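Side-chain contacts in tetraacyldisaccharide 4'-kinase (PDB 4EHX), which transfers the gamma-phosphate of ATP to the 4'-position of a tetraacyldisaccharide 1-phosphate, giving lipid IVA in lipid A biosynthesis: residues N21-D25 against K26-K30; D60-K63 against D64-V67; K161-L164 against L165-N169; L170-P173 against L174-R178; E301-E304 against K305-L309. One frame throughout, in Å; residues are numbered along the deposited sequence.

Overall arrangement
Five local contacts, each between adjoining segments, follow one another along the chain without nesting or crossing. Interaction 1 closes the C-terminal end of helix 7-25 and the turn beyond it. Interaction 2 does the same where helix 51-61 gives way to strand 67-71. Interactions 3 and 4 share the long connection between helix 157-160 and strand 182-186, and are joined directly by backbone bonds between Arg-163 and Leu-170 and between Leu-165 and Leu-170. Interaction 5 starts the last helix, 303-312. Two further pairs touch: Asn-21 of interaction 1 bonds Glu-172 of interaction 4, and Leu-61 of interaction 2 packs on Leu-306 and Lys-307 of interaction 5.

Interaction 1: residues N21-D25 against K26-K30; sequences NTLYD and KGFLK
Leu-29 folds back over the aromatic ring of Tyr-24 just beyond the end of helix 7-25, and this stop illustrates how a helix can be closed by backbone bonds and an apolar clasp together. The backbone bonds form a Schellman motif. Phe-28 N donates to Leu-23 O at 2.8 Å, and within that loop Gly-27 N reaches Tyr-24 O at 3.3 Å. Gly-27 is the C-prime residue, with the positive phi (82°) of that position. Lys-26 N still makes a helical bond, to Thr-22 O at 3.0 Å.

The apolar clasp centres on Leu-29. Its CB makes a CH-pi contact, 3.9 Å from the centroid of the Tyr-24 ring and only 19° off the ring normal. With Leu-29 CG standing beside its own backbone N (chi1 -68°), the CD1 branch touches both Tyr-24 CE2 and Leu-23 CB, each at 3.6 Å. Nearby, Leu-23 CD2 meets Phe-28 CB at 3.7 Å, the two side chains crossing at about a right angle.

A water completes the link, bonded to Tyr-24 OH and donating to Lys-30 O at 2.7 Å; that carbonyl oxygen also lies at the ring edge, near its plane. Around this helix end, Asp-25 forms a salt bridge with Arg-144, against which Tyr-24 also packs, and Asn-21 bonds Glu-172 in the connection between helix 157-160 and strand 182-186. The chain then runs on toward strand 38-43.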
# COMPACT_ATOMS: atom_id res chain seq x y z
N ASN A 21 -20.53 -1.70 -11.45
CA ASN A 21 -19.52 -1.88 -12.48
C ASN A 21 -20.12 -1.89 -13.89
O ASN A 21 -19.50 -1.42 -14.84
CB ASN A 21 -18.66 -3.12 -12.22
CG ASN A 21 -17.55 -2.85 -11.22
OD1 ASN A 21 -16.94 -1.78 -11.24
ND2 ASN A 21 -17.30 -3.81 -10.33
N THR A 22 -21.34 -2.42 -14.02
CA THR A 22 -22.03 -2.37 -15.31
C THR A 22 -22.26 -0.92 -15.75
O THR A 22 -22.08 -0.57 -16.93
CB THR A 22 -23.37 -3.12 -15.26
OG1 THR A 22 -23.11 -4.51 -15.03
CG2 THR A 22 -24.14 -2.95 -16.56
N LEU A 23 -22.63 -0.07 -14.80
CA LEU A 23 -22.84 1.34 -15.13
C LEU A 23 -21.57 1.99 -15.68
O LEU A 23 -21.62 2.69 -16.70
CB LEU A 23 -23.38 2.12 -13.92
CG LEU A 23 -24.78 1.69 -13.47
CD1 LEU A 23 -25.19 2.39 -12.18
CD2 LEU A 23 -25.79 1.95 -14.57
N TYR A 24 -20.43 1.75 -15.04
CA TYR A 24 -19.17 2.29 -15.56
C TYR A 24 -18.79 1.64 -16.89
O TYR A 24 -18.36 2.33 -17.80
CB TYR A 24 -18.03 2.15 -14.56
CG TYR A 24 -18.05 3.25 -13.52
CD1 TYR A 24 -17.63 4.53 -13.84
CD2 TYR A 24 -18.50 3.01 -12.23
CE1 TYR A 24 -17.64 5.54 -12.90
CE2 TYR A 24 -18.52 4.02 -11.27
CZ TYR A 24 -18.09 5.28 -11.62
OH TYR A 24 -18.10 6.30 -10.71
N ASP A 25 -18.94 0.31 -16.97
CA ASP A 25 -18.62 -0.44 -18.18
C ASP A 25 -19.31 0.16 -19.41
O ASP A 25 -18.71 0.26 -20.48
CB ASP A 25 -19.07 -1.90 -18.05
CG ASP A 25 -18.18 -2.73 -17.16
OD1 ASP A 25 -17.13 -2.22 -16.69
OD2 ASP A 25 -18.52 -3.91 -16.92
N LYS A 26 -20.56 0.55 -19.24
CA LYS A 26 -21.41 0.95 -20.36
C LYS A 26 -21.58 2.46 -20.51
O LYS A 26 -22.41 2.91 -21.30
CB LYS A 26 -22.78 0.26 -20.24
CG LYS A 26 -22.67 -1.26 -20.23
CD LYS A 26 -24.02 -1.94 -20.39
CE LYS A 26 -23.83 -3.38 -20.85
NZ LYS A 26 -25.04 -4.23 -20.59
N GLY A 27 -20.81 3.23 -19.76
CA GLY A 27 -20.79 4.67 -19.96
C GLY A 27 -21.93 5.43 -19.30
O GLY A 27 -22.21 6.57 -19.67
N PHE A 28 -22.56 4.81 -18.31
CA PHE A 28 -23.69 5.45 -17.63
C PHE A 28 -23.26 6.40 -16.51
O PHE A 28 -24.06 7.21 -16.03
CB PHE A 28 -24.65 4.40 -17.10
CG PHE A 28 -25.48 3.76 -18.17
CD1 PHE A 28 -26.63 4.38 -18.64
CD2 PHE A 28 -25.13 2.53 -18.70
CE1 PHE A 28 -27.41 3.79 -19.62
CE2 PHE A 28 -25.91 1.93 -19.68
CZ PHE A 28 -27.04 2.56 -20.14
N LEU A 29 -22.00 6.28 -16.10
CA LEU A 29 -21.44 7.16 -15.08
C LEU A 29 -20.18 7.83 -15.60
O LEU A 29 -19.42 7.23 -16.36
CB LEU A 29 -21.13 6.38 -13.78
CG LEU A 29 -22.35 5.86 -13.01
CD1 LEU A 29 -21.93 4.84 -11.97
CD2 LEU A 29 -23.08 7.02 -12.34
N LYS A 30 -19.97 9.07 -15.19
CA LYS A 30 -18.89 9.87 -15.72
C LYS A 30 -17.53 9.41 -15.19
O LYS A 30 -17.38 9.13 -13.99
CB LYS A 30 -19.11 11.35 -15.38
CG LYS A 30 -18.15 12.30 -16.10
CD LYS A 30 -18.75 13.70 -16.16
CE LYS A 30 -17.71 14.73 -16.56
NZ LYS A 30 -18.07 16.10 -16.07
O HOH W 1 -18.90 8.81 -11.77

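Interaction 2: residues D60-K63 against D64-V67; sequences DLLK and DKRV
Leu-62 and Val-67 meet across the tight turn that carries the chain from helix 51-61 to strand 67-71, an example of a helix-to-strand link in which a turn bond, water and an apolar contact combine. The backbone bond defines a type I beta turn from Leu-62 to Lys-65: Lys-65 N donates to Leu-62 O at 2.9 Å.

A water bridges the helix end and the turn. It donates to Leu-61 O at 2.8 Å and accepts from Asp-64 N at 3.0 Å, tying the last helical residue to the turn; its further bond to Asp-64 OD2 is weak.

Among charged groups, Lys-63 and Asp-64 run side by side and point the same way. Lys-63 CG stands between its own backbone N and carbonyl carbon (chi1 64°), which brings it to 3.4 Å from Asp-64 N. The charges themselves do not touch, since Lys-63 NZ is 5.8 Å from Asp-64 OD1.

The apolar contact brings Val-67 CG2 to 3.8 Å from Leu-62 CB and 3.6 Å from Leu-62 O, a single methyl making both contacts. Leu-62 also packs on Ile-310 of helix 303-312 and on Phe-314, whose ring forms a cation-pi pair with Lys-65. Val-67 leads into strand 67-71 and lies against Val-134 and Ile-136 of the parallel strand 134-138.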
# COMPACT_ATOMS: atom_id res chain seq x y z
N ASP A 60 9.85 4.98 -7.36
CA ASP A 60 11.28 4.95 -7.66
C ASP A 60 11.56 4.83 -9.16
O ASP A 60 12.53 5.41 -9.67
CB ASP A 60 11.99 3.82 -6.91
CG ASP A 60 13.48 3.77 -7.21
OD1 ASP A 60 14.21 4.60 -6.64
OD2 ASP A 60 13.92 2.93 -8.04
N LEU A 61 10.73 4.09 -9.88
CA LEU A 61 10.89 4.00 -11.33
C LEU A 61 10.71 5.38 -11.95
O LEU A 61 11.32 5.70 -12.98
CB LEU A 61 9.90 3.00 -11.95
CG LEU A 61 10.08 1.51 -11.65
CD1 LEU A 61 9.04 0.69 -12.40
CD2 LEU A 61 11.50 1.06 -12.00
N LEU A 62 9.87 6.19 -11.32
CA LEU A 62 9.56 7.55 -11.79
C LEU A 62 10.35 8.64 -11.08
O LEU A 62 9.89 9.78 -10.97
CB LEU A 62 8.06 7.81 -11.58
CG LEU A 62 7.11 6.96 -12.43
CD1 LEU A 62 5.71 6.87 -11.82
CD2 LEU A 62 7.06 7.52 -13.86
N LYS A 63 11.55 8.30 -10.61
CA LYS A 63 12.34 9.26 -9.83
C LYS A 63 12.73 10.52 -10.60
O LYS A 63 13.10 11.54 -10.02
CB LYS A 63 13.59 8.59 -9.27
CG LYS A 63 14.56 8.11 -10.32
CD LYS A 63 15.79 7.47 -9.66
CE LYS A 63 16.76 7.00 -10.73
NZ LYS A 63 17.99 6.36 -10.18
N ASP A 64 12.65 10.45 -11.92
CA ASP A 64 12.98 11.59 -12.77
C ASP A 64 11.79 12.52 -12.99
O ASP A 64 11.92 13.55 -13.65
CB ASP A 64 13.54 11.10 -14.11
CG ASP A 64 14.83 10.28 -13.95
OD1 ASP A 64 15.72 10.72 -13.19
OD2 ASP A 64 14.94 9.21 -14.58
N LYS A 65 10.63 12.17 -12.43
CA LYS A 65 9.41 12.96 -12.59
C LYS A 65 8.94 13.53 -11.25
O LYS A 65 9.27 12.99 -10.18
CB LYS A 65 8.27 12.10 -13.15
CG LYS A 65 8.50 11.55 -14.55
CD LYS A 65 8.54 12.68 -15.58
CE LYS A 65 8.50 12.14 -17.00
NZ LYS A 65 8.48 13.26 -17.99
N ARG A 66 8.16 14.60 -11.31
CA ARG A 66 7.51 15.13 -10.12
C ARG A 66 6.27 14.29 -9.85
O ARG A 66 5.29 14.36 -10.59
CB ARG A 66 7.14 16.60 -10.33
CG ARG A 66 8.38 17.50 -10.50
CD ARG A 66 7.99 18.90 -10.99
NE ARG A 66 7.21 19.65 -10.01
CZ ARG A 66 7.73 20.32 -8.99
NH1 ARG A 66 9.05 20.34 -8.81
NH2 ARG A 66 6.95 20.98 -8.14
N VAL A 67 6.32 13.47 -8.79
CA VAL A 67 5.27 12.48 -8.52
C VAL A 67 4.39 12.90 -7.35
O VAL A 67 4.86 13.43 -6.34
CB VAL A 67 5.93 11.11 -8.15
CG1 VAL A 67 4.87 10.07 -7.75
CG2 VAL A 67 6.83 10.62 -9.30
O HOH W 2 12.28 8.20 -13.82
O HOH W 3 10.33 11.59 -7.98

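Interaction 3: residues K161-L164 against L165-N169; sequences KDRL and LPAGN
The carboxylate of Asp-162 grips the backbone and the side chain of Asn-169 at once. Asn-169 N donates to Asp-162 OD1 at 3.0 Å, from above the carboxylate plane (47° out of it), whereas Asn-169 ND2 bonds Asp-162 OD2 at 3.0 Å on the syn lone pair. The donor amide holds its partner almost in its own plane, and yet the carboxylate and amide planes stand 87° apart, nearly perpendicular. Asp-162 OD1 has a second donor, Arg-163 N at 2.6 Å, on its anti lone pair. With three bonds on two oxygens, the carboxylate is fixed in rotation, and it holds its place at an unusual chi1 of -147°.

A further bond, Gly-168 N to Leu-164 O at 2.9 Å, closes the inner loop, which contains a cis peptide before Pro-166. The CA atoms of Arg-163 and Gly-168 come within 4.3 Å of each other where the loop closes. It lies beside the P-loop: Asn-169 makes a backbone hydrogen bond with Val-46, a residue predicted to bind ATP.

Gly-168 CA passes 3.1 Å from Arg-163 O and 3.4 Å from Asp-162 OD1, leaving little room on that side of the glycine. Ala-167 CB lies over one face of the Arg-163 guanidinium, 4.1 Å above its plane and offset toward the rim, while a weak, bent bond runs from Arg-163 NH2 to Ala-167 O. Ser-10 OG of helix 7-25 bonds both Leu-164 O and Ala-167 N, and the Leu-164 side chain packs on Glu-14 of that helix.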
# COMPACT_ATOMS: atom_id res chain seq x y z
N LYS A 161 -8.53 -18.01 -5.21
CA LYS A 161 -9.34 -19.03 -4.56
C LYS A 161 -10.37 -18.42 -3.61
O LYS A 161 -11.10 -19.15 -2.95
CB LYS A 161 -8.43 -19.98 -3.77
CG LYS A 161 -7.33 -20.62 -4.61
CD LYS A 161 -6.33 -21.40 -3.76
CE LYS A 161 -5.45 -20.47 -2.94
NZ LYS A 161 -4.30 -21.19 -2.32
N ASP A 162 -10.43 -17.09 -3.57
CA ASP A 162 -11.20 -16.39 -2.54
C ASP A 162 -12.65 -16.11 -2.98
O ASP A 162 -13.05 -16.44 -4.09
CB ASP A 162 -10.49 -15.07 -2.19
CG ASP A 162 -10.66 -14.67 -0.74
OD1 ASP A 162 -11.74 -14.92 -0.17
OD2 ASP A 162 -9.71 -14.10 -0.15
N ARG A 163 -13.42 -15.49 -2.09
CA ARG A 163 -14.82 -15.19 -2.34
C ARG A 163 -15.14 -13.74 -1.99
O ARG A 163 -14.40 -13.10 -1.25
CB ARG A 163 -15.72 -16.11 -1.50
CG ARG A 163 -15.62 -17.59 -1.86
CD ARG A 163 -16.42 -18.44 -0.89
NE ARG A 163 -15.96 -18.27 0.49
CZ ARG A 163 -16.38 -19.00 1.52
NH1 ARG A 163 -17.27 -19.97 1.34
NH2 ARG A 163 -15.90 -18.76 2.73
N LEU A 164 -16.24 -13.22 -2.52
CA LEU A 164 -16.68 -11.88 -2.18
C LEU A 164 -16.93 -11.71 -0.69
O LEU A 164 -17.45 -12.61 -0.03
CB LEU A 164 -17.96 -11.52 -2.95
CG LEU A 164 -17.72 -11.06 -4.39
CD1 LEU A 164 -19.00 -11.10 -5.20
CD2 LEU A 164 -17.12 -9.68 -4.39
N LEU A 165 -16.56 -10.54 -0.16
CA LEU A 165 -17.01 -10.07 1.14
C LEU A 165 -18.51 -10.22 1.29
O LEU A 165 -19.25 -10.03 0.31
CB LEU A 165 -16.69 -8.57 1.28
CG LEU A 165 -15.23 -8.16 1.38
CD1 LEU A 165 -15.08 -6.68 1.06
CD2 LEU A 165 -14.70 -8.47 2.77
N PRO A 166 -18.99 -10.52 2.51
CA PRO A 166 -18.16 -10.75 3.70
C PRO A 166 -17.73 -12.20 3.89
O PRO A 166 -16.93 -12.48 4.78
CB PRO A 166 -19.08 -10.32 4.84
CG PRO A 166 -20.44 -10.62 4.34
CD PRO A 166 -20.42 -10.39 2.85
N ALA A 167 -18.26 -13.12 3.08
CA ALA A 167 -17.86 -14.53 3.22
C ALA A 167 -16.35 -14.71 2.97
O ALA A 167 -15.68 -15.49 3.65
CB ALA A 167 -18.66 -15.43 2.30
N GLY A 168 -15.82 -13.98 1.99
CA GLY A 168 -14.39 -14.01 1.73
C GLY A 168 -13.81 -12.61 1.78
O GLY A 168 -14.42 -11.71 2.34
N ASN A 169 -12.64 -12.43 1.16
CA ASN A 169 -11.94 -11.15 1.21
C ASN A 169 -12.02 -10.30 -0.05
O ASN A 169 -11.46 -9.21 -0.10
CB ASN A 169 -10.47 -11.36 1.56
CG ASN A 169 -10.29 -12.11 2.86
OD1 ASN A 169 -10.56 -11.57 3.93
ND2 ASN A 169 -9.84 -13.35 2.77

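Interaction 4: residues L170-P173 against L174-R178; sequences LREP and LKEIR
The carboxylates of Glu-172 and Glu-176 lie with their planes only 7° apart although the two side chains cross at about a right angle. They do not meet through their oxygens: Glu-172 OE2 rests against the aliphatic part of its neighbour, 3.7 Å from Glu-176 CG, and the nearest approach of the acidic oxygens is 4.6 Å, between Glu-172 OE2 and Glu-176 OE2. Glu-176 reaches this position by bending its chain at chi2 (-59°), whereas Glu-172 is extended beyond CG. Arg-179 NH1 forms a salt bridge to OE2 of each, which probably offsets their mutual repulsion. Glu-172 is held at both oxygens, with Gln-142 NE2 on OE1 and Arg-179 on OE2.

Pro-173 follows Glu-172 in the chain. Pro-173 CB approaches Lys-175 CG at 4.2 Å, and Pro-173 O touches Glu-176 CB at 3.5 Å. That oxygen also accepts the backbone bond of the region, from Glu-176 N at 3.1 Å.

On the apolar side, Leu-170 CD1 meets both Leu-174 CG and Leu-174 CD2 at 3.9 Å, the side chains again crossing at about a right angle. Pro-173 packs on Glu-14 and Asn-18 of helix 7-25, and Ile-177 on strand 150-156. The i to i+3 bond from Pro-173 O is the opening bond of a 3-10 segment, 174-178, which begins right after the proline, while Leu-170 lies close to Ser-45 of the P-loop, a predicted ATP-binding residue.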
# COMPACT_ATOMS: atom_id res chain seq x y z
N LEU A 170 -12.71 -10.79 -1.08
CA LEU A 170 -12.74 -10.05 -2.34
C LEU A 170 -13.65 -8.82 -2.27
O LEU A 170 -14.80 -8.90 -1.81
CB LEU A 170 -13.15 -10.96 -3.50
CG LEU A 170 -12.17 -12.09 -3.85
CD1 LEU A 170 -12.71 -12.91 -5.02
CD2 LEU A 170 -10.80 -11.51 -4.18
N ARG A 171 -13.14 -7.68 -2.71
CA ARG A 171 -13.95 -6.46 -2.79
C ARG A 171 -14.80 -6.47 -4.06
O ARG A 171 -15.82 -5.79 -4.12
CB ARG A 171 -13.06 -5.21 -2.75
CG ARG A 171 -12.52 -4.91 -1.35
CD ARG A 171 -11.79 -3.57 -1.29
NE ARG A 171 -10.49 -3.62 -1.94
CZ ARG A 171 -9.61 -2.62 -1.93
NH1 ARG A 171 -9.89 -1.49 -1.29
NH2 ARG A 171 -8.45 -2.75 -2.56
N GLU A 172 -14.34 -7.20 -5.07
CA GLU A 172 -15.03 -7.34 -6.36
C GLU A 172 -14.80 -8.74 -6.89
O GLU A 172 -13.77 -9.36 -6.59
CB GLU A 172 -14.43 -6.41 -7.42
CG GLU A 172 -14.31 -4.98 -7.05
CD GLU A 172 -13.91 -4.16 -8.25
OE1 GLU A 172 -12.73 -3.73 -8.32
OE2 GLU A 172 -14.77 -3.97 -9.14
N PRO A 173 -15.73 -9.23 -7.74
CA PRO A 173 -15.62 -10.55 -8.36
C PRO A 173 -14.37 -10.62 -9.21
O PRO A 173 -13.94 -9.61 -9.76
CB PRO A 173 -16.84 -10.61 -9.27
CG PRO A 173 -17.82 -9.67 -8.66
CD PRO A 173 -17.01 -8.57 -8.05
N LEU A 174 -13.80 -11.82 -9.33
CA LEU A 174 -12.59 -12.03 -10.11
C LEU A 174 -12.72 -11.65 -11.59
O LEU A 174 -11.73 -11.36 -12.24
CB LEU A 174 -12.12 -13.49 -9.97
CG LEU A 174 -11.65 -13.96 -8.59
CD1 LEU A 174 -11.39 -15.47 -8.59
CD2 LEU A 174 -10.40 -13.20 -8.13
N LYS A 175 -13.94 -11.66 -12.14
CA LYS A 175 -14.11 -11.26 -13.54
C LYS A 175 -13.58 -9.84 -13.80
O LYS A 175 -13.22 -9.50 -14.93
CB LYS A 175 -15.58 -11.36 -13.99
CG LYS A 175 -16.49 -10.27 -13.43
CD LYS A 175 -17.95 -10.40 -13.92
CE LYS A 175 -18.77 -9.21 -13.43
NZ LYS A 175 -20.17 -9.19 -13.98
N GLU A 176 -13.55 -9.02 -12.76
CA GLU A 176 -13.09 -7.63 -12.91
C GLU A 176 -11.58 -7.50 -13.14
O GLU A 176 -11.07 -6.42 -13.38
CB GLU A 176 -13.53 -6.79 -11.71
CG GLU A 176 -15.04 -6.71 -11.58
CD GLU A 176 -15.71 -6.10 -12.81
OE1 GLU A 176 -16.89 -6.43 -13.06
OE2 GLU A 176 -15.07 -5.29 -13.52
N ILE A 177 -10.87 -8.62 -13.06
CA ILE A 177 -9.48 -8.64 -13.52
C ILE A 177 -9.38 -8.06 -14.94
O ILE A 177 -8.37 -7.46 -15.31
CB ILE A 177 -8.90 -10.07 -13.45
CG1 ILE A 177 -8.62 -10.42 -11.98
CG2 ILE A 177 -7.61 -10.19 -14.28
CD1 ILE A 177 -8.32 -11.90 -11.74
N ARG A 178 -10.45 -8.20 -15.72
CA ARG A 178 -10.46 -7.66 -17.08
C ARG A 178 -10.17 -6.15 -17.18
O ARG A 178 -9.74 -5.67 -18.24
CB ARG A 178 -11.78 -7.99 -17.80
CG ARG A 178 -13.01 -7.27 -17.25
CD ARG A 178 -14.28 -7.85 -17.90
NE ARG A 178 -15.50 -7.27 -17.35
CZ ARG A 178 -16.70 -7.84 -17.42
NH1 ARG A 178 -16.84 -9.02 -18.02
NH2 ARG A 178 -17.77 -7.25 -16.90

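Interaction 5: residues E301-E304 against K305-L309; sequences EREE and KLKKL
Lys-307 crosses Glu-303 obliquely in the first turn of helix 303-312, an i to i+4 pairing of opposite charges at a helix N-terminus. From its backbone outward, Lys-307 CB is 3.6 Å from Glu-304 O, and CG comes to 3.4 Å from Glu-303 O, the same oxygen that accepts the helical bond from Lys-307 N. CD still lies by Glu-303 O, and the extended chain then carries CE to Glu-303 CG at 3.9 Å. At the tip, NZ stops 4.0 Å from Glu-303 OE2, too far for a salt bridge, and a water spans the gap. The other carboxylate oxygen, Glu-303 OE1, bonds Tyr-57 OH of helix 51-61.

Before this turn stands Arg-302 at the N-cap position, in an unusual backbone conformation with positive phi (60°). Its carbonyl oxygen takes the bond from Lys-305 N at 2.9 Å. Lys-305 bends at chi2 and chi3, and its CG lies over one face of the Arg-302 guanidinium, 4.0 Å above the plane and toward the rim. The buried Leu-306 packs on Phe-202 of strand 201-212 and Phe-54 of helix 51-61. The bridging water donates to Glu-303 OE2 at 2.7 Å and accepts from Lys-307 NZ at 3.2 Å.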
# COMPACT_ATOMS: atom_id res chain seq x y z
N GLU A 301 10.06 -9.19 -11.99
CA GLU A 301 10.49 -9.79 -13.25
C GLU A 301 10.08 -8.92 -14.46
O GLU A 301 9.03 -8.29 -14.44
CB GLU A 301 9.91 -11.20 -13.40
CG GLU A 301 10.46 -12.20 -12.42
CD GLU A 301 10.10 -13.63 -12.78
OE1 GLU A 301 9.42 -13.84 -13.81
OE2 GLU A 301 10.49 -14.55 -12.02
N ARG A 302 10.93 -8.90 -15.49
CA ARG A 302 10.64 -8.17 -16.74
C ARG A 302 10.43 -6.69 -16.47
O ARG A 302 9.60 -6.04 -17.10
CB ARG A 302 9.40 -8.74 -17.43
CG ARG A 302 9.38 -10.25 -17.58
CD ARG A 302 8.00 -10.75 -17.99
NE ARG A 302 7.70 -10.50 -19.40
CZ ARG A 302 6.67 -9.78 -19.84
NH1 ARG A 302 5.82 -9.23 -18.98
NH2 ARG A 302 6.49 -9.62 -21.14
N GLU A 303 11.18 -6.16 -15.51
CA GLU A 303 11.06 -4.76 -15.12
C GLU A 303 11.12 -3.78 -16.30
O GLU A 303 10.37 -2.79 -16.35
CB GLU A 303 12.16 -4.48 -14.09
CG GLU A 303 12.56 -3.06 -13.91
CD GLU A 303 13.49 -2.95 -12.73
OE1 GLU A 303 12.99 -2.95 -11.59
OE2 GLU A 303 14.71 -2.90 -12.95
N GLU A 304 11.98 -4.06 -17.27
CA GLU A 304 12.10 -3.17 -18.42
C GLU A 304 10.81 -3.10 -19.25
O GLU A 304 10.54 -2.07 -19.87
CB GLU A 304 13.31 -3.52 -19.29
CG GLU A 304 14.62 -3.08 -18.64
CD GLU A 304 15.81 -3.86 -19.14
OE1 GLU A 304 16.19 -4.86 -18.48
OE2 GLU A 304 16.36 -3.48 -20.20
N LYS A 305 10.03 -4.18 -19.28
CA LYS A 305 8.74 -4.14 -19.96
C LYS A 305 7.75 -3.25 -19.22
O LYS A 305 6.95 -2.55 -19.85
CB LYS A 305 8.15 -5.54 -20.13
CG LYS A 305 9.04 -6.52 -20.89
CD LYS A 305 9.34 -6.02 -22.29
CE LYS A 305 8.07 -5.89 -23.12
NZ LYS A 305 8.33 -5.13 -24.37
N LEU A 306 7.79 -3.26 -17.90
CA LEU A 306 6.93 -2.36 -17.14
C LEU A 306 7.36 -0.91 -17.36
O LEU A 306 6.50 -0.03 -17.55
CB LEU A 306 6.93 -2.73 -15.66
CG LEU A 306 6.15 -1.76 -14.76
CD1 LEU A 306 4.66 -1.73 -15.18
CD2 LEU A 306 6.29 -2.15 -13.30
N LYS A 307 8.67 -0.67 -17.40
CA LYS A 307 9.19 0.68 -17.63
C LYS A 307 8.70 1.20 -18.97
O LYS A 307 8.36 2.37 -19.11
CB LYS A 307 10.73 0.70 -17.61
CG LYS A 307 11.35 0.51 -16.21
CD LYS A 307 12.88 0.56 -16.29
CE LYS A 307 13.54 0.55 -14.91
NZ LYS A 307 15.03 0.49 -15.05
N LYS A 308 8.67 0.32 -19.97
CA LYS A 308 8.18 0.71 -21.29
C LYS A 308 6.71 1.10 -21.27
O LYS A 308 6.32 2.07 -21.91
CB LYS A 308 8.43 -0.39 -22.33
CG LYS A 308 7.95 -0.05 -23.73
CD LYS A 308 8.51 -1.04 -24.75
CE LYS A 308 8.02 -0.71 -26.16
NZ LYS A 308 8.53 -1.70 -27.15
N LEU A 309 5.89 0.34 -20.54
CA LEU A 309 4.47 0.67 -20.44
C LEU A 309 4.31 2.04 -19.80
O LEU A 309 3.46 2.83 -20.19
CB LEU A 309 3.68 -0.35 -19.61
CG LEU A 309 3.35 -1.71 -20.21
CD1 LEU A 309 2.68 -2.58 -19.14
CD2 LEU A 309 2.45 -1.58 -21.44
O HOH W 4 15.61 -2.60 -15.43